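Local coordinates for protein manganese-dependent inorganic pyrophosphatase (Methanocaldococcus jannaschii, PDB 2EB0) that hydrolyses diphosphate to two phosphates as a manganese-dependent family II inorganic pyrophosphatase, with two manganese ions bound per subunit, at residues K235-K240 and E262-G267; Y246-F251 and P299-A304. All coordinates share one frame; numbering follows the deposited sequence.

Contact 1 (K235-K240 and E262-G267)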
loop_
_atom_site.group_PDB
_atom_site.type_symbol
_atom_site.label_atom_id
_atom_site.label_comp_id
_atom_site.label_asym_id
_atom_site.label_seq_id
_atom_site.Cartn_x
_atom_site.Cartn_y
_atom_site.Cartn_z
ATOM N N LYS B 235 20.439 3.451 30.097
ATOM C CA LYS B 235 19.970 4.535 30.951
ATOM C C LYS B 235 19.285 5.591 30.086
ATOM O O LYS B 235 18.156 6.010 30.375
ATOM C CB LYS B 235 21.136 5.166 31.716
ATOM C CG LYS B 235 20.705 6.258 32.687
ATOM C CD LYS B 235 21.887 6.943 33.362
ATOM C CE LYS B 235 22.653 6.003 34.279
ATOM N NZ LYS B 235 23.797 6.704 34.932
ATOM N N LEU B 236 19.963 6.010 29.015
ATOM C CA LEU B 236 19.391 7.010 28.125
ATOM C C LEU B 236 18.066 6.526 27.533
ATOM O O LEU B 236 17.117 7.306 27.389
ATOM C CB LEU B 236 20.383 7.375 27.013
ATOM C CG LEU B 236 21.624 8.181 27.440
ATOM C CD1 LEU B 236 22.539 8.410 26.245
ATOM C CD2 LEU B 236 21.205 9.514 28.020
ATOM N N LEU B 237 17.983 5.244 27.200
ATOM C CA LEU B 237 16.748 4.718 26.633
ATOM C C LEU B 237 15.620 4.723 27.672
ATOM O O LEU B 237 14.444 4.847 27.324
ATOM C CB LEU B 237 16.972 3.306 26.081
ATOM C CG LEU B 237 17.912 3.167 24.866
ATOM C CD1 LEU B 237 17.956 1.715 24.428
ATOM C CD2 LEU B 237 17.433 4.031 23.709
ATOM N N GLU B 238 15.985 4.598 28.946
ATOM C CA GLU B 238 14.997 4.604 30.015
ATOM C C GLU B 238 14.417 5.995 30.145
ATOM O O GLU B 238 13.229 6.161 30.412
ATOM C CB GLU B 238 15.630 4.181 31.344
ATOM C CG GLU B 238 15.956 2.702 31.424
ATOM C CD GLU B 238 16.474 2.285 32.788
ATOM O OE1 GLU B 238 17.554 2.762 33.192
ATOM O OE2 GLU B 238 15.799 1.476 33.460
ATOM N N GLU B 239 15.276 6.991 29.947
ATOM C CA GLU B 239 14.888 8.394 30.018
ATOM C C GLU B 239 14.027 8.761 28.819
ATOM O O GLU B 239 13.026 9.461 28.952
ATOM C CB GLU B 239 16.133 9.288 30.041
ATOM C CG GLU B 239 16.913 9.240 31.342
ATOM C CD GLU B 239 16.160 9.883 32.492
ATOM O OE1 GLU B 239 16.671 9.851 33.632
ATOM O OE2 GLU B 239 15.059 10.426 32.258
ATOM N N LYS B 240 14.432 8.286 27.646
ATOM C CA LYS B 240 13.703 8.555 26.418
ATOM C C LYS B 240 12.301 7.967 26.518
ATOM O O LYS B 240 11.322 8.578 26.084
ATOM C CB LYS B 240 14.434 7.932 25.229
ATOM C CG LYS B 240 13.781 8.193 23.888
ATOM C CD LYS B 240 14.625 7.619 22.740
ATOM C CE LYS B 240 13.995 7.919 21.386
ATOM N NZ LYS B 240 13.921 9.386 21.138
ATOM N N GLU B 262 21.511 -8.216 19.747
ATOM C CA GLU B 262 21.270 -8.226 21.179
ATOM C C GLU B 262 20.180 -7.184 21.339
ATOM O O GLU B 262 20.387 -6.014 21.029
ATOM C CB GLU B 262 22.503 -7.787 21.970
ATOM C CG GLU B 262 22.332 -7.970 23.469
ATOM C CD GLU B 262 23.427 -7.305 24.288
ATOM O OE1 GLU B 262 24.612 -7.380 23.894
ATOM O OE2 GLU B 262 23.100 -6.718 25.340
ATOM N N ALA B 263 19.012 -7.603 21.800
ATOM C CA ALA B 263 17.924 -6.660 21.973
ATOM C C ALA B 263 17.861 -6.100 23.383
ATOM O O ALA B 263 17.840 -6.852 24.351
ATOM C CB ALA B 263 16.604 -7.328 21.627
ATOM N N LEU B 264 17.850 -4.776 23.490
ATOM C CA LEU B 264 17.728 -4.108 24.783
ATOM C C LEU B 264 16.237 -3.817 24.897
ATOM O O LEU B 264 15.647 -3.238 23.983
ATOM C CB LEU B 264 18.508 -2.797 24.809
ATOM C CG LEU B 264 20.016 -2.830 24.544
ATOM C CD1 LEU B 264 20.589 -1.441 24.803
ATOM C CD2 LEU B 264 20.692 -3.846 25.446
ATOM N N VAL B 265 15.627 -4.216 26.010
ATOM C CA VAL B 265 14.194 -4.023 26.179
ATOM C C VAL B 265 13.822 -3.056 27.297
ATOM O O VAL B 265 14.175 -3.258 28.458
ATOM C CB VAL B 265 13.500 -5.379 26.409
ATOM C CG1 VAL B 265 11.988 -5.199 26.436
ATOM C CG2 VAL B 265 13.894 -6.346 25.304
ATOM N N VAL B 266 13.094 -2.006 26.929
ATOM C CA VAL B 266 12.675 -0.981 27.875
ATOM C C VAL B 266 11.167 -0.734 27.817
ATOM O O VAL B 266 10.605 -0.484 26.741
ATOM C CB VAL B 266 13.391 0.352 27.584
ATOM C CG1 VAL B 266 13.255 1.285 28.776
ATOM C CG2 VAL B 266 14.852 0.097 27.254
ATOM N N GLY B 267 10.515 -0.794 28.978
ATOM C CA GLY B 267 9.079 -0.569 29.033
ATOM C C GLY B 267 8.264 -1.850 29.114
ATOM O O GLY B 267 8.413 -2.640 30.046
#
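L237 and V266 bring helix 230-243 onto the sheet of the DHHA2 domain, a worked example of how a helix lies along a strand it covers. The two short segments run at 30° to each other, their axes 8.4 Å apart; L264 and V266 both direct their CB atoms at the helix, while V265 between them points away. L237 can be followed outward. Its CB rests against CG2 of V266 at 4.0 Å. Beyond it, CG stands beside the backbone N and anti to the carbonyl carbon (chi1 -66°), a setting that carries the branch away from V266 and along the strand toward L264. There CD1 of L237 meets CD1 of L264 at 4.1 Å, the two leucines crossing at about a right angle, and the same methyl also reaches F251 on the neighbouring strand. V266 uses both its branches. While CG2 takes the CB of L237, CG1, anti to the backbone N, reaches the helix backbone itself, 3.9 Å from CA of E238, and lies 4.0 Å from CG of that residue. The isopropyl group thus sits against the backbone where L237 joins E238, and the extended E238 chain crosses it with its aliphatic part, its carboxylate lying farther out. I199 of helix 195-201 packs against L237 as well. One turn earlier on helix 230-243, the Y234 hydroxyl hydrogen-bonds O of V265, a polar link just outside this meeting. Since the facing surfaces are hydrocarbon, the contact depends on close fit and the exclusion of water rather than on directional bonds between the two segments.

Contact 2 (Y246-F251 and P299-A304)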
loop_
_atom_site.group_PDB
_atom_site.type_symbol
_atom_site.label_atom_id
_atom_site.label_comp_id
_atom_site.label_asym_id
_atom_site.label_seq_id
_atom_site.Cartn_x
_atom_site.Cartn_y
_atom_site.Cartn_z
ATOM N N TYR B 246 6.909 6.565 25.420
ATOM C CA TYR B 246 6.947 5.321 24.660
ATOM C C TYR B 246 6.368 4.196 25.508
ATOM O O TYR B 246 6.670 4.089 26.695
ATOM C CB TYR B 246 8.382 4.940 24.296
ATOM C CG TYR B 246 8.996 5.745 23.186
ATOM C CD1 TYR B 246 9.509 7.021 23.418
ATOM C CD2 TYR B 246 9.087 5.219 21.896
ATOM C CE1 TYR B 246 10.101 7.752 22.394
ATOM C CE2 TYR B 246 9.676 5.943 20.867
ATOM C CZ TYR B 246 10.181 7.204 21.123
ATOM O OH TYR B 246 10.779 7.910 20.109
ATOM N N ASP B 247 5.537 3.355 24.906
ATOM C CA ASP B 247 4.985 2.236 25.650
ATOM C C ASP B 247 6.085 1.182 25.719
ATOM O O ASP B 247 6.160 0.408 26.680
ATOM C CB ASP B 247 3.754 1.674 24.945
ATOM C CG ASP B 247 3.141 0.508 25.692
ATOM O OD1 ASP B 247 3.437 -0.655 25.336
ATOM O OD2 ASP B 247 2.372 0.761 26.649
ATOM N N LEU B 248 6.948 1.183 24.698
ATOM C CA LEU B 248 8.063 0.237 24.610
ATOM C C LEU B 248 9.183 0.676 23.675
ATOM O O LEU B 248 8.945 1.309 22.634
ATOM C CB LEU B 248 7.566 -1.133 24.132
ATOM C CG LEU B 248 8.637 -2.134 23.666
ATOM C CD1 LEU B 248 9.442 -2.667 24.852
ATOM C CD2 LEU B 248 7.956 -3.279 22.921
ATOM N N ILE B 249 10.409 0.320 24.051
ATOM C CA ILE B 249 11.587 0.629 23.249
ATOM C C ILE B 249 12.508 -0.591 23.194
ATOM O O ILE B 249 12.782 -1.235 24.213
ATOM C CB ILE B 249 12.392 1.834 23.810
ATOM C CG1 ILE B 249 11.636 3.139 23.542
ATOM C CG2 ILE B 249 13.772 1.887 23.153
ATOM C CD1 ILE B 249 12.384 4.391 23.966
ATOM N N VAL B 250 12.952 -0.906 21.982
ATOM C CA VAL B 250 13.845 -2.027 21.720
ATOM C C VAL B 250 15.010 -1.459 20.914
ATOM O O VAL B 250 14.797 -0.752 19.927
ATOM C CB VAL B 250 13.142 -3.115 20.874
ATOM C CG1 VAL B 250 14.132 -4.210 20.490
ATOM C CG2 VAL B 250 11.966 -3.689 21.642
ATOM N N PHE B 251 16.235 -1.742 21.353
ATOM C CA PHE B 251 17.415 -1.270 20.648
ATOM C C PHE B 251 18.219 -2.484 20.237
ATOM O O PHE B 251 18.640 -3.281 21.083
ATOM C CB PHE B 251 18.278 -0.387 21.529
ATOM C CG PHE B 251 19.304 0.390 20.763
ATOM C CD1 PHE B 251 18.946 1.547 20.084
ATOM C CD2 PHE B 251 20.621 -0.055 20.687
ATOM C CE1 PHE B 251 19.883 2.253 19.338
ATOM C CE2 PHE B 251 21.564 0.642 19.942
ATOM C CZ PHE B 251 21.193 1.801 19.265
ATOM N N PRO B 299 7.243 -7.245 12.575
ATOM C CA PRO B 299 6.120 -8.167 12.389
ATOM C C PRO B 299 5.590 -8.878 13.633
ATOM O O PRO B 299 4.396 -8.809 13.921
ATOM C CB PRO B 299 6.644 -9.142 11.332
ATOM C CG PRO B 299 7.579 -8.284 10.535
ATOM C CD PRO B 299 8.320 -7.536 11.617
ATOM N N PRO B 300 6.462 -9.579 14.381
ATOM C CA PRO B 300 6.005 -10.283 15.584
ATOM C C PRO B 300 5.597 -9.338 16.704
ATOM O O PRO B 300 4.704 -9.644 17.494
ATOM C CB PRO B 300 7.213 -11.133 15.963
ATOM C CG PRO B 300 8.346 -10.253 15.575
ATOM C CD PRO B 300 7.916 -9.742 14.209
ATOM N N LEU B 301 6.251 -8.184 16.754
ATOM C CA LEU B 301 5.972 -7.192 17.776
ATOM C C LEU B 301 4.636 -6.479 17.518
ATOM O O LEU B 301 3.809 -6.357 18.428
ATOM C CB LEU B 301 7.121 -6.188 17.839
ATOM C CG LEU B 301 7.337 -5.440 19.152
ATOM C CD1 LEU B 301 7.584 -6.436 20.300
ATOM C CD2 LEU B 301 8.547 -4.506 18.987
ATOM N N GLU B 302 4.408 -6.009 16.293
ATOM C CA GLU B 302 3.134 -5.346 16.025
ATOM C C GLU B 302 1.989 -6.349 16.053
ATOM O O GLU B 302 0.856 -5.989 16.355
ATOM C CB GLU B 302 3.130 -4.624 14.679
ATOM C CG GLU B 302 1.746 -4.109 14.309
ATOM C CD GLU B 302 1.746 -3.218 13.082
ATOM O OE1 GLU B 302 2.443 -3.554 12.100
ATOM O OE2 GLU B 302 1.036 -2.186 13.103
ATOM N N ARG B 303 2.277 -7.605 15.730
ATOM C CA ARG B 303 1.238 -8.619 15.760
ATOM C C ARG B 303 0.866 -8.893 17.204
ATOM O O ARG B 303 -0.303 -9.095 17.519
ATOM C CB ARG B 303 1.695 -9.910 15.081
ATOM C CG ARG B 303 1.406 -9.949 13.590
ATOM C CD ARG B 303 1.371 -11.380 13.079
ATOM N NE ARG B 303 2.670 -12.030 13.201
ATOM C CZ ARG B 303 3.706 -11.783 12.405
ATOM N NH1 ARG B 303 3.591 -10.897 11.421
ATOM N NH2 ARG B 303 4.859 -12.415 12.597
ATOM N N ALA B 304 1.862 -8.891 18.084
ATOM C CA ALA B 304 1.610 -9.121 19.501
ATOM C C ALA B 304 0.742 -7.994 20.060
ATOM O O ALA B 304 -0.233 -8.243 20.761
ATOM C CB ALA B 304 2.927 -9.194 20.270
#
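Next to the meeting of L248 and L301, atom OD1 of D247 is gripped by two groups: a hydrogen bond from the hydroxyl of Y305 and a weak one from the side-chain amide of N268. Because Y305 belongs to helix 293-306, this polar anchor ties the helix to the start of strand 248-255, in the helix-on-sheet layering of the DHHA2 domain. The contact itself is apolar. L248 and L301 reach toward each other tip to tip, with CD2 of L248 lying 4.1 Å from CD1 of L301 and 4.2 Å from its CD2, so one methyl of the strand leucine faces both methyls of the helix leucine. In each leucine CG is anti to the backbone N (chi1 166° in L248, -155° in L301), which sends the chain toward the other segment; CD2 of L248 arrives there, while its CD1 turns toward strand 260-267. V250, two residues along the strand, adds a looser touch: its CG2 is 4.4 Å from CD2 of L301. I215 on strand 211-220 packs there too, so L301 is buried where strands 211-220 and 248-255 meet A275 and F276. Other helix residues reach the second subunit: P299 packs on E97 and R303 on T96 of that subunit. Within the helix, the guanidinium of R303 folds back over its own preceding turn, with O of P299 3.3 Å above the centre of its plane.

How the contacts relate
Both contacts use the mixed sheet of the DHHA2 domain, and their centres are 12 Å apart. Strands 248-255 and 260-267 are antiparallel neighbours joined by backbone bonds, with N of I249 2.8 Å from O of V266 and N of L264 2.9 Å from O of F251. The two helices cover opposite faces of this pair of strands: in strand 248-255, L248 and V250 face helix 293-306, whereas I249 and F251 turn to the face of helix 230-243, I249 packing on K240. Neither contact lies at the manganese sites, whose ligands are H7, D11, D13, D66, H88 and D147; together they illustrate a sheet layered between helices.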